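Local coordinates for SCO family protein (Aquifex aeolicus, PDB 3ME7), which probably binds copper and transfers electrons through a redox-active cysteine pair, as a thioredoxin-fold member of the SCO1/2 family, at residues R41-L46 and F124-V129; Y37-A42 and P74-E79. One frame throughout, in Å; residues are numbered along the deposited sequence.

Interaction 1: residues R41-L46 and F124-V129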
ATOM      1  N   ARG A  41      11.562  12.749  -1.455  1.00 19.95           N
ATOM      2  CA  ARG A  41      11.743  13.588  -0.267  1.00 20.83           C
ATOM      3  C   ARG A  41      10.604  14.568  -0.003  1.00 19.49           C
ATOM      4  O   ARG A  41      10.629  15.294   0.996  1.00 19.37           O
ATOM      5  CB  ARG A  41      13.093  14.304  -0.299  1.00 22.62           C
ATOM      6  CG  ARG A  41      14.227  13.409   0.193  1.00 35.53           C
ATOM      7  CD  ARG A  41      15.551  14.119   0.211  1.00 25.45           C
ATOM      8  NE  ARG A  41      15.929  14.616  -1.115  1.00 35.77           N
ATOM      9  CZ  ARG A  41      16.131  15.900  -1.414  1.00 27.23           C
ATOM     10  NH1 ARG A  41      16.007  16.844  -0.486  1.00 35.95           N
ATOM     11  NH2 ARG A  41      16.469  16.243  -2.650  1.00 35.79           N
ATOM     12  N   ALA A  42       9.605  14.577  -0.882  1.00 18.55           N
ATOM     13  CA  ALA A  42       8.497  15.529  -0.765  1.00 18.57           C
ATOM     14  C   ALA A  42       7.250  14.918  -0.120  1.00 18.19           C
ATOM     15  O   ALA A  42       7.071  14.999   1.095  1.00 18.75           O
ATOM     16  CB  ALA A  42       8.173  16.156  -2.138  1.00 18.75           C
ATOM     17  N   ALA A  43       6.394  14.297  -0.921  1.00 17.18           N
ATOM     18  CA  ALA A  43       5.122  13.801  -0.414  1.00 16.37           C
ATOM     19  C   ALA A  43       5.267  12.500   0.358  1.00 15.56           C
ATOM     20  O   ALA A  43       4.542  12.283   1.342  1.00 15.03           O
ATOM     21  CB  ALA A  43       4.107  13.631  -1.549  1.00 16.70           C
ATOM     22  N   CYS A  44       6.194  11.638  -0.064  1.00 15.52           N
ATOM     23  CA  CYS A  44       6.258  10.285   0.509  1.00 16.01           C
ATOM     24  C   CYS A  44       6.658  10.236   1.991  1.00 14.37           C
ATOM     25  O   CYS A  44       6.100   9.414   2.723  1.00 13.91           O
ATOM     26  CB  CYS A  44       7.089   9.311  -0.328  1.00 18.14           C
ATOM     27  SG  CYS A  44       6.753   9.381  -2.096  1.00 17.72           S
ATOM     28  N   PRO A  45       7.600  11.097   2.441  1.00 13.51           N
ATOM     29  CA  PRO A  45       7.798  11.138   3.897  1.00 13.49           C
ATOM     30  C   PRO A  45       6.523  11.555   4.614  1.00 13.86           C
ATOM     31  O   PRO A  45       6.244  11.058   5.694  1.00 14.32           O
ATOM     32  CB  PRO A  45       8.913  12.191   4.090  1.00 13.08           C
ATOM     33  CG  PRO A  45       9.620  12.243   2.776  1.00 15.11           C
ATOM     34  CD  PRO A  45       8.551  11.979   1.743  1.00 13.07           C
ATOM     35  N   LEU A  46       5.747  12.460   4.022  1.00 12.86           N
ATOM     36  CA  LEU A  46       4.506  12.899   4.665  1.00 13.07           C
ATOM     37  C   LEU A  46       3.505  11.740   4.768  1.00 12.19           C
ATOM     38  O   LEU A  46       2.935  11.499   5.828  1.00 12.48           O
ATOM     39  CB  LEU A  46       3.904  14.108   3.941  1.00 13.43           C
ATOM     40  CG  LEU A  46       4.832  15.324   3.793  1.00 13.13           C
ATOM     41  CD1 LEU A  46       4.069  16.492   3.174  1.00 14.30           C
ATOM     42  CD2 LEU A  46       5.408  15.710   5.153  1.00 14.36           C
ATOM     43  N   PHE A 124       9.368  12.544  -9.418  1.00 16.97           N
ATOM     44  CA  PHE A 124       8.130  12.179 -10.065  1.00 15.03           C
ATOM     45  C   PHE A 124       6.991  13.056  -9.564  1.00 14.30           C
ATOM     46  O   PHE A 124       6.999  13.489  -8.411  1.00 14.84           O
ATOM     47  CB  PHE A 124       7.801  10.722  -9.765  1.00 14.81           C
ATOM     48  CG  PHE A 124       8.745   9.736 -10.397  1.00 15.10           C
ATOM     49  CD1 PHE A 124       8.947   9.720 -11.780  1.00 14.76           C
ATOM     50  CD2 PHE A 124       9.410   8.802  -9.609  1.00 15.70           C
ATOM     51  CE1 PHE A 124       9.817   8.788 -12.371  1.00 15.44           C
ATOM     52  CE2 PHE A 124      10.274   7.870 -10.182  1.00 15.65           C
ATOM     53  CZ  PHE A 124      10.479   7.868 -11.564  1.00 15.62           C
ATOM     54  N   ILE A 125       6.031  13.323 -10.446  1.00 11.73           N
ATOM     55  CA  ILE A 125       4.733  13.894 -10.076  1.00 11.30           C
ATOM     56  C   ILE A 125       3.783  12.702 -10.010  1.00 10.76           C
ATOM     57  O   ILE A 125       3.767  11.879 -10.923  1.00 10.73           O
ATOM     58  CB  ILE A 125       4.267  14.913 -11.138  1.00 11.72           C
ATOM     59  CG1 ILE A 125       5.075  16.205 -11.017  1.00 13.89           C
ATOM     60  CG2 ILE A 125       2.767  15.236 -11.000  1.00 13.01           C
ATOM     61  CD1 ILE A 125       4.902  17.133 -12.195  1.00 13.23           C
ATOM     62  N   HIS A 126       3.020  12.591  -8.923  1.00  9.84           N
ATOM     63  CA  HIS A 126       2.200  11.412  -8.671  1.00 11.33           C
ATOM     64  C   HIS A 126       1.097  11.759  -7.669  1.00 11.18           C
ATOM     65  O   HIS A 126       1.215  12.747  -6.936  1.00 10.86           O
ATOM     66  CB  HIS A 126       3.080  10.264  -8.113  1.00 12.41           C
ATOM     67  CG  HIS A 126       3.713  10.589  -6.797  1.00 14.77           C
ATOM     68  ND1 HIS A 126       3.107  10.290  -5.596  1.00 13.57           N
ATOM     69  CD2 HIS A 126       4.870  11.219  -6.486  1.00 13.44           C
ATOM     70  CE1 HIS A 126       3.867  10.713  -4.603  1.00 14.40           C
ATOM     71  NE2 HIS A 126       4.940  11.289  -5.116  1.00 15.41           N
ATOM     72  N   PRO A 127       0.006  10.972  -7.662  1.00 11.99           N
ATOM     73  CA  PRO A 127      -0.989  11.130  -6.594  1.00 12.06           C
ATOM     74  C   PRO A 127      -0.519  10.653  -5.231  1.00 10.58           C
ATOM     75  O   PRO A 127       0.375   9.790  -5.114  1.00 10.09           O
ATOM     76  CB  PRO A 127      -2.178  10.278  -7.064  1.00 13.88           C
ATOM     77  CG  PRO A 127      -1.628   9.337  -8.061  1.00 20.56           C
ATOM     78  CD  PRO A 127      -0.359   9.914  -8.624  1.00 13.64           C
ATOM     79  N   ASN A 128      -1.145  11.217  -4.214  1.00  8.96           N
ATOM     80  CA  ASN A 128      -0.970  10.771  -2.829  1.00  8.83           C
ATOM     81  C   ASN A 128      -2.142   9.894  -2.468  1.00  8.58           C
ATOM     82  O   ASN A 128      -3.243  10.388  -2.280  1.00  9.07           O
ATOM     83  CB  ASN A 128      -0.895  11.980  -1.885  1.00  9.86           C
ATOM     84  CG  ASN A 128       0.227  12.940  -2.264  1.00 10.86           C
ATOM     85  OD1 ASN A 128       1.349  12.526  -2.555  1.00 11.66           O
ATOM     86  ND2 ASN A 128      -0.071  14.217  -2.282  1.00  9.17           N
ATOM     87  N   VAL A 129      -1.910   8.588  -2.370  1.00  8.40           N
ATOM     88  CA  VAL A 129      -3.018   7.676  -2.183  1.00  9.33           C
ATOM     89  C   VAL A 129      -2.633   6.482  -1.318  1.00  9.18           C
ATOM     90  O   VAL A 129      -1.500   6.004  -1.374  1.00  9.61           O
ATOM     91  CB  VAL A 129      -3.602   7.191  -3.543  1.00 10.68           C
ATOM     92  CG1 VAL A 129      -2.584   6.336  -4.302  1.00 12.06           C
ATOM     93  CG2 VAL A 129      -4.918   6.425  -3.313  1.00 11.47           C
TER
HETATM   94  O   HOH W   1       6.613  13.397  -3.903  1.00 27.85           O
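Ala-43 and Asn-128 bring the two backbones nearest, their CA atoms 7.2 Å apart. Residues 41-46, entering helix 43-52, and residues 124-129, leaving strand 123-125, meet through side chains and a water, for no direct hydrogen bond joins them. The methyl CB of Ala-43 lies 3.1 Å from OD1 of Asn-128, a close approach of carbon to amide oxygen.

His-126 points its imidazole at the helix start, with CG wedged between the backbone N and the carbonyl carbon (chi1 63°). SG of Cys-44 lies oblique to the ring, 4.0 Å from both NE2 and CE1 of His-126. One water bridges the gap, accepting from N of Ala-43 at 3.1 Å and lying 3.0 Å from NE2 of His-126. At its other nitrogen, ND1 of His-126 donates to O of Pro-127 at 2.8 Å, from above the carbonyl plane, which limits the ring's rotation and leaves NE2 to meet the water.

Cys-44, in a disulfide with Cys-40, and His-126 belong to the predicted copper site; the cysteine pair is oxidised here. Cys-44 also touches Ile-36 of strand 31-36, while Asn-128 leads into strand 129-133 and pairs its backbone with Gly-145, just after strand 139-144.

Interaction 2: residues Y37-A42 and P74-E79. With SO4 (sulfate ion), chain C.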
ATOM      1  N   TYR A  37       8.061   6.246  -3.574  1.00  9.54           N
ATOM      2  CA  TYR A  37       9.366   5.823  -4.102  1.00 10.76           C
ATOM      3  C   TYR A  37      10.457   6.193  -3.108  1.00 11.66           C
ATOM      4  O   TYR A  37      10.260   7.087  -2.295  1.00 11.41           O
ATOM      5  CB  TYR A  37       9.665   6.338  -5.519  1.00 11.94           C
ATOM      6  CG  TYR A  37       9.673   7.836  -5.715  1.00 13.89           C
ATOM      7  CD1 TYR A  37       8.488   8.571  -5.723  1.00 13.78           C
ATOM      8  CD2 TYR A  37      10.865   8.509  -5.967  1.00 13.18           C
ATOM      9  CE1 TYR A  37       8.494   9.922  -5.950  1.00 15.25           C
ATOM     10  CE2 TYR A  37      10.878   9.878  -6.187  1.00 15.19           C
ATOM     11  CZ  TYR A  37       9.692  10.572  -6.172  1.00 14.00           C
ATOM     12  OH  TYR A  37       9.696  11.931  -6.383  1.00 17.37           O
ATOM     13  N   THR A  38      11.577   5.476  -3.143  1.00 12.83           N
ATOM     14  CA  THR A  38      12.496   5.498  -1.991  1.00 14.05           C
ATOM     15  C   THR A  38      13.319   6.773  -1.902  1.00 15.44           C
ATOM     16  O   THR A  38      13.758   7.148  -0.816  1.00 17.35           O
ATOM     17  CB  THR A  38      13.389   4.227  -1.859  1.00 15.21           C
ATOM     18  OG1 THR A  38      14.373   4.187  -2.898  1.00 17.39           O
ATOM     19  CG2 THR A  38      12.546   2.950  -1.864  1.00 17.29           C
ATOM     20  N   HIS A  39      13.507   7.439  -3.038  1.00 14.55           N
ATOM     21  CA  HIS A  39      14.244   8.696  -3.060  1.00 16.25           C
ATOM     22  C   HIS A  39      13.310   9.899  -2.992  1.00 17.02           C
ATOM     23  O   HIS A  39      13.729  11.026  -3.199  1.00 18.53           O
ATOM     24  CB  HIS A  39      15.144   8.770  -4.289  1.00 17.98           C
ATOM     25  CG  HIS A  39      16.249   7.766  -4.280  1.00 20.43           C
ATOM     26  ND1 HIS A  39      17.395   7.931  -3.531  1.00 20.03           N
ATOM     27  CD2 HIS A  39      16.394   6.593  -4.940  1.00 19.64           C
ATOM     28  CE1 HIS A  39      18.193   6.894  -3.720  1.00 20.35           C
ATOM     29  NE2 HIS A  39      17.611   6.068  -4.573  1.00 20.62           N
ATOM     30  N   CYS A  40      12.042   9.649  -2.663  1.00 16.83           N
ATOM     31  CA  CYS A  40      11.005  10.679  -2.612  1.00 17.83           C
ATOM     32  C   CYS A  40      11.150  11.495  -1.322  1.00 19.51           C
ATOM     33  O   CYS A  40      10.904  10.994  -0.223  1.00 20.37           O
ATOM     34  CB  CYS A  40       9.657   9.966  -2.675  1.00 17.46           C
ATOM     35  SG  CYS A  40       8.079  10.871  -2.652  1.00 21.99           S
ATOM     36  N   ARG A  41      11.562  12.749  -1.455  1.00 19.95           N
ATOM     37  CA  ARG A  41      11.743  13.588  -0.267  1.00 20.83           C
ATOM     38  C   ARG A  41      10.604  14.568  -0.003  1.00 19.49           C
ATOM     39  O   ARG A  41      10.629  15.294   0.996  1.00 19.37           O
ATOM     40  CB  ARG A  41      13.093  14.304  -0.299  1.00 22.62           C
ATOM     41  CG  ARG A  41      14.227  13.409   0.193  1.00 35.53           C
ATOM     42  CD  ARG A  41      15.551  14.119   0.211  1.00 25.45           C
ATOM     43  NE  ARG A  41      15.929  14.616  -1.115  1.00 35.77           N
ATOM     44  CZ  ARG A  41      16.131  15.900  -1.414  1.00 27.23           C
ATOM     45  NH1 ARG A  41      16.007  16.844  -0.486  1.00 35.95           N
ATOM     46  NH2 ARG A  41      16.469  16.243  -2.650  1.00 35.79           N
ATOM     47  N   ALA A  42       9.605  14.577  -0.882  1.00 18.55           N
ATOM     48  CA  ALA A  42       8.497  15.529  -0.765  1.00 18.57           C
ATOM     49  C   ALA A  42       7.250  14.918  -0.120  1.00 18.19           C
ATOM     50  O   ALA A  42       7.071  14.999   1.095  1.00 18.75           O
ATOM     51  CB  ALA A  42       8.173  16.156  -2.138  1.00 18.75           C
ATOM     52  N   PRO A  74      10.785   1.879 -10.816  1.00 14.58           N
ATOM     53  CA  PRO A  74      11.347   0.588 -11.230  1.00 15.11           C
ATOM     54  C   PRO A  74      12.859   0.485 -11.132  1.00 15.28           C
ATOM     55  O   PRO A  74      13.394  -0.610 -11.311  1.00 14.99           O
ATOM     56  CB  PRO A  74      10.883   0.433 -12.683  1.00 15.94           C
ATOM     57  CG  PRO A  74      10.591   1.767 -13.133  1.00 15.46           C
ATOM     58  CD  PRO A  74      10.200   2.611 -11.951  1.00 15.74           C
ATOM     59  N   LYS A  75      13.534   1.587 -10.819  1.00 15.57           N
ATOM     60  CA  LYS A  75      14.975   1.581 -10.602  1.00 16.01           C
ATOM     61  C   LYS A  75      15.334   1.205  -9.157  1.00 14.30           C
ATOM     62  O   LYS A  75      16.492   0.906  -8.853  1.00 15.06           O
ATOM     63  CB  LYS A  75      15.591   2.939 -10.988  1.00 18.35           C
ATOM     64  CG  LYS A  75      15.425   3.283 -12.476  1.00 32.44           C
ATOM     65  CD  LYS A  75      16.355   4.406 -12.940  1.00 21.50           C
ATOM     66  CE  LYS A  75      17.835   4.014 -12.865  1.00 32.60           C
ATOM     67  NZ  LYS A  75      18.203   2.983 -13.884  1.00 23.20           N
ATOM     68  N   ASP A  76      14.330   1.181  -8.275  1.00 12.89           N
ATOM     69  CA  ASP A  76      14.577   0.865  -6.873  1.00 12.06           C
ATOM     70  C   ASP A  76      14.940  -0.618  -6.719  1.00 11.50           C
ATOM     71  O   ASP A  76      14.298  -1.497  -7.314  1.00 12.22           O
ATOM     72  CB  ASP A  76      13.358   1.221  -5.997  1.00 11.72           C
ATOM     73  CG  ASP A  76      13.351   2.674  -5.535  1.00 16.46           C
ATOM     74  OD1 ASP A  76      14.339   3.408  -5.751  1.00 12.92           O
ATOM     75  OD2 ASP A  76      12.342   3.092  -4.929  1.00 11.85           O
ATOM     76  N   THR A  77      15.995  -0.874  -5.954  1.00 10.83           N
ATOM     77  CA  THR A  77      16.487  -2.218  -5.673  1.00 11.07           C
ATOM     78  C   THR A  77      16.156  -2.617  -4.232  1.00 11.32           C
ATOM     79  O   THR A  77      15.624  -1.811  -3.440  1.00 11.62           O
ATOM     80  CB  THR A  77      18.008  -2.264  -5.808  1.00 10.92           C
ATOM     81  OG1 THR A  77      18.578  -1.391  -4.833  1.00 12.72           O
ATOM     82  CG2 THR A  77      18.448  -1.835  -7.220  1.00 13.09           C
ATOM     83  N   LEU A  78      16.496  -3.862  -3.899  1.00 11.26           N
ATOM     84  CA  LEU A  78      16.348  -4.369  -2.527  1.00 11.61           C
ATOM     85  C   LEU A  78      17.106  -3.503  -1.524  1.00 11.07           C
ATOM     86  O   LEU A  78      16.607  -3.221  -0.446  1.00 10.30           O
ATOM     87  CB  LEU A  78      16.780  -5.834  -2.446  1.00 12.95           C
ATOM     88  CG  LEU A  78      15.873  -6.791  -3.230  1.00 12.22           C
ATOM     89  CD1 LEU A  78      16.423  -8.208  -3.161  1.00 14.45           C
ATOM     90  CD2 LEU A  78      14.452  -6.764  -2.708  1.00 14.73           C
ATOM     91  N   GLU A  79      18.302  -3.056  -1.901  1.00 11.36           N
ATOM     92  CA  GLU A  79      19.069  -2.117  -1.089  1.00 11.08           C
ATOM     93  C   GLU A  79      18.259  -0.851  -0.771  1.00 10.99           C
ATOM     94  O   GLU A  79      18.202  -0.409   0.377  1.00 11.28           O
ATOM     95  CB  GLU A  79      20.369  -1.776  -1.838  1.00 12.93           C
ATOM     96  CG  GLU A  79      21.261  -0.731  -1.201  1.00 28.02           C
ATOM     97  CD  GLU A  79      22.514  -0.471  -2.029  1.00 15.88           C
ATOM     98  OE1 GLU A  79      22.409   0.162  -3.108  1.00 28.56           O
ATOM     99  OE2 GLU A  79      23.601  -0.893  -1.597  1.00 28.42           O
TER
HETATM  100  S   SO4 C 501      17.328  -6.190  -6.929  1.00 15.65           S
HETATM  101  O1  SO4 C 501      16.028  -5.562  -6.721  1.00 20.24           O
HETATM  102  O2  SO4 C 501      17.152  -7.628  -7.059  1.00 21.51           O
HETATM  103  O3  SO4 C 501      17.960  -5.635  -8.130  1.00 20.02           O
HETATM  104  O4  SO4 C 501      18.178  -5.936  -5.765  1.00 19.97           O
HETATM  105  O   HOH W   2      13.298   6.102  -5.870  1.00 13.53           O
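Thr-38 and Asp-76 carry this contact by polar bonds, their side chains approaching from opposite directions. The backbone N of Thr-38 donates to OD2 of Asp-76 at 3.1 Å, with an angle of 153° at the hydrogen, and uses the syn lone pair of that oxygen. A weak bond of 3.0 Å runs from OG1 of Thr-38 to OD1 of Asp-76; OG1 reaches the carboxylate because it stands between the backbone N and the carbonyl carbon (chi1 70°). Thr-71 also hydrogen-bonds OD2, giving this buried carboxylate a partner from strand 66-71.

Solvent adds a further link: one water accepts from N of His-39 at 3.1 Å and donates to OD1 of Asp-76 at 2.9 Å. Asp-76 thereby gathers successive amides of the type I beta turn from Tyr-37 to Cys-40, itself closed by Cys-40 N to Tyr-37 O. This turn opens the CxxxC loop of the thioredoxin-like SCO fold, between strand 31-36 and helix 43-52, and holds Cys-40 of the redox-active disulfide. An alanine in place of Asp-76 is likely to leave the amide of Thr-38 without its acceptor and the turn less firmly held.

Nonpolar atoms also touch the carboxylate. CG2 of Thr-38 lies 3.1 Å from OD2 of Asp-76, while CD2 of His-39 passes obliquely at 3.9 Å from OD1 of Asp-76, ring and carboxylate planes 51° apart. Over the centre of the Tyr-37 ring, CB of Cys-40 rests on one face; the hydroxyl of Tyr-37 is hydrogen-bonded to N of Phe-124 and OD1 of Asp-123.

Farther along, Thr-77 is the N-cap of helix 78-87, and N of Leu-78 donates to O4 of a sulfate, probably from the crystallisation liquor, which Lys-99 also holds.

Both interactions start from the loop between strand 31-36 and helix 43-52, share Arg-41 and Ala-42, and have centres 12 Å apart. Each buries about 120 Å², but interaction 2 is the more deeply placed, with three of its four touching residues buried against one of four in interaction 1. Their chemistry differs accordingly: a buried carboxylate holds the turn in interaction 2, whereas sulfur, imidazole and a bridging water meet at the partly buried predicted copper site of interaction 1. The disulfide splits between them, Cys-40 in 37-42 and Cys-44 in 41-46. Tyr-37 connects them by packing on the predicted copper-site histidine, its CE1 3.9 Å from CD2 of His-126.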